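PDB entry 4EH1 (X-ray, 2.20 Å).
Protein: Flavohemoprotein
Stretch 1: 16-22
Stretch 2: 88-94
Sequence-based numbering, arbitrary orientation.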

# COMPACT_ATOMS: atom_id res chain seq x y z
N ALA A 16 -2.24 3.58 9.35
CA ALA A 16 -3.70 3.43 9.23
C ALA A 16 -4.32 4.41 8.23
O ALA A 16 -5.18 4.05 7.46
CB ALA A 16 -4.38 3.59 10.59
N TYR A 17 -3.89 5.65 8.21
CA TYR A 17 -4.57 6.61 7.34
C TYR A 17 -3.67 7.21 6.25
O TYR A 17 -4.12 8.00 5.41
CB TYR A 17 -5.17 7.70 8.19
CG TYR A 17 -6.09 7.15 9.27
CD1 TYR A 17 -7.26 6.49 8.93
CD2 TYR A 17 -5.78 7.29 10.61
CE1 TYR A 17 -8.11 5.98 9.89
CE2 TYR A 17 -6.64 6.81 11.60
CZ TYR A 17 -7.80 6.15 11.23
OH TYR A 17 -8.62 5.66 12.20
N VAL A 18 -2.40 6.83 6.25
CA VAL A 18 -1.46 7.41 5.31
C VAL A 18 -0.97 6.35 4.31
O VAL A 18 -0.52 5.25 4.68
CB VAL A 18 -0.24 8.00 6.03
CG1 VAL A 18 0.81 8.47 5.00
CG2 VAL A 18 -0.65 9.14 6.99
N THR A 19 -1.08 6.72 3.05
CA THR A 19 -0.64 5.87 1.95
C THR A 19 0.31 6.66 1.04
O THR A 19 0.04 7.82 0.72
CB THR A 19 -1.88 5.34 1.19
OG1 THR A 19 -2.49 4.31 1.99
CG2 THR A 19 -1.49 4.75 -0.22
N SER A 20 1.44 6.04 0.66
CA SER A 20 2.40 6.70 -0.22
C SER A 20 2.10 6.38 -1.70
O SER A 20 1.60 5.31 -2.02
CB SER A 20 3.84 6.27 0.07
OG SER A 20 4.41 6.96 1.14
N PHE A 21 2.46 7.30 -2.59
CA PHE A 21 2.38 7.08 -4.03
C PHE A 21 3.72 7.42 -4.65
O PHE A 21 4.21 8.53 -4.48
CB PHE A 21 1.33 8.00 -4.67
CG PHE A 21 -0.07 7.78 -4.17
CD1 PHE A 21 -1.01 7.13 -4.97
CD2 PHE A 21 -0.46 8.22 -2.89
CE1 PHE A 21 -2.33 6.92 -4.50
CE2 PHE A 21 -1.76 8.02 -2.43
CZ PHE A 21 -2.70 7.37 -3.24
N VAL A 22 4.28 6.49 -5.39
CA VAL A 22 5.47 6.77 -6.16
C VAL A 22 5.05 7.06 -7.59
O VAL A 22 4.42 6.24 -8.25
CB VAL A 22 6.45 5.56 -6.16
CG1 VAL A 22 7.65 5.85 -7.07
CG2 VAL A 22 6.91 5.23 -4.75
N TYR A 88 -10.12 10.39 -2.76
CA TYR A 88 -10.11 10.00 -4.15
C TYR A 88 -8.84 9.22 -4.49
O TYR A 88 -8.91 8.20 -5.15
CB TYR A 88 -10.21 11.20 -5.05
CG TYR A 88 -10.25 10.81 -6.50
CD1 TYR A 88 -11.40 10.25 -7.04
CD2 TYR A 88 -9.14 10.98 -7.31
CE1 TYR A 88 -11.45 9.89 -8.36
CE2 TYR A 88 -9.18 10.63 -8.66
CZ TYR A 88 -10.35 10.08 -9.17
OH TYR A 88 -10.41 9.73 -10.50
N LEU A 89 -7.71 9.73 -4.03
CA LEU A 89 -6.40 9.12 -4.21
C LEU A 89 -6.33 7.73 -3.58
O LEU A 89 -5.95 6.77 -4.26
CB LEU A 89 -5.31 10.00 -3.62
CG LEU A 89 -5.07 11.29 -4.40
CD1 LEU A 89 -4.03 12.14 -3.71
CD2 LEU A 89 -4.68 10.98 -5.86
N HIS A 90 -6.66 7.66 -2.28
CA HIS A 90 -6.73 6.39 -1.55
C HIS A 90 -7.67 5.38 -2.24
O HIS A 90 -7.28 4.25 -2.50
CB HIS A 90 -7.19 6.61 -0.09
CG HIS A 90 -6.09 7.02 0.85
ND1 HIS A 90 -5.65 6.21 1.88
CD2 HIS A 90 -5.34 8.15 0.90
CE1 HIS A 90 -4.67 6.82 2.53
NE2 HIS A 90 -4.46 7.99 1.96
N ASN A 91 -8.88 5.79 -2.56
CA ASN A 91 -9.89 4.84 -3.03
C ASN A 91 -9.90 4.54 -4.51
O ASN A 91 -10.31 3.46 -4.90
CB ASN A 91 -11.30 5.27 -2.61
CG ASN A 91 -11.46 5.31 -1.10
OD1 ASN A 91 -10.80 4.56 -0.39
ND2 ASN A 91 -12.33 6.19 -0.61
N ASN A 92 -9.50 5.48 -5.35
CA ASN A 92 -9.75 5.37 -6.78
C ASN A 92 -8.50 5.33 -7.63
O ASN A 92 -8.51 4.80 -8.72
CB ASN A 92 -10.60 6.55 -7.28
CG ASN A 92 -12.00 6.57 -6.68
OD1 ASN A 92 -12.98 6.28 -7.35
ND2 ASN A 92 -12.08 6.91 -5.41
N VAL A 93 -7.42 5.94 -7.16
CA VAL A 93 -6.24 6.04 -7.98
C VAL A 93 -5.31 4.83 -7.75
O VAL A 93 -4.57 4.80 -6.78
CB VAL A 93 -5.51 7.36 -7.74
CG1 VAL A 93 -4.23 7.41 -8.58
CG2 VAL A 93 -6.46 8.54 -8.03
N LYS A 94 -5.36 3.86 -8.66
CA LYS A 94 -4.58 2.63 -8.54
C LYS A 94 -3.18 2.71 -9.15
O LYS A 94 -2.90 3.61 -9.94
CB LYS A 94 -5.31 1.47 -9.23
CG LYS A 94 -6.79 1.38 -8.93
CD LYS A 94 -7.41 0.09 -9.46
CE LYS A 94 -7.46 0.10 -10.99
NZ LYS A 94 -7.80 1.46 -11.55

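A strand and a helix that cross steeply can touch through very few side chains, and the conformations of those few then determine the contact. The flavohemoprotein offers a compact example. Strand 18-22 and the helix containing residues 88-92 run at 80° to each other, with their axes 9.7 Å apart at closest approach, and together the two stretches bury only 263 Å². No hydrogen bond joins them.

The strand supplies its side chains by alternation. Thr-19 and Phe-21 point their CA-to-CB bonds toward the helix, whereas Val-18 and Ser-20 point away. Of the two inward residues, Phe-21 has the longer distance to bridge, its CA lying 9.0 Å from the CA of Leu-89. With chi1 at -62° (m) and chi2 at -106°, its ring extends across this space and presents its edge to the backbone of Leu-89 and Val-93. Phe-21 CZ comes within 3.5 Å of Leu-89 O and 3.7 Å of Leu-89 CB, while Phe-21 CE1 lies 3.8 Å from Val-93 O. Both carbonyl oxygens sit near the plane of the ring, where the weakly positive C-H edge of an aromatic can meet them favourably. The environment is thus mixed, apolar at the leucine CB and polar at the backbone. Leu-89 O is also the acceptor of a weak bond from Val-93 N, 3.4 Å away, so the ring approaches an oxygen already engaged, if loosely, within its own stretch. Leu-89 itself is an m,t rotamer; its CB meets the phenylalanine, and its two methyl carbons lie farther from CZ.

His-90 illustrates how a side chain can reach a partner that its first bond does not face. Its CA-to-CB bond points sideways, yet chi1 of -83° (m) and chi2 of -114° carry the imidazole in to the start of the strand. There His-90 CE1 lies 3.2 Å from Tyr-17 O and 3.4 Å from Thr-19 OG1. The polarised C-H at this carbon, between the two ring nitrogens, may ease the approach, but both oxygens lie obliquely to the ring and the C-H points squarely at neither. His-90 NE2 is 3.5 Å from Tyr-17 O, but the angle is poor and the pair is not a hydrogen bond; this nitrogen is satisfied elsewhere in the structure. The 7.0 Å between Thr-19 CA and His-90 CA is filled by both side chains, with the threonine, at chi1 -75° (m), placing OG1 against the imidazole at CE1.

The general lesson is that CA-to-CB direction sets which residues face across, as with Phe-21, but side-chain torsions can also bring in a residue whose first bond points sideways, as with His-90.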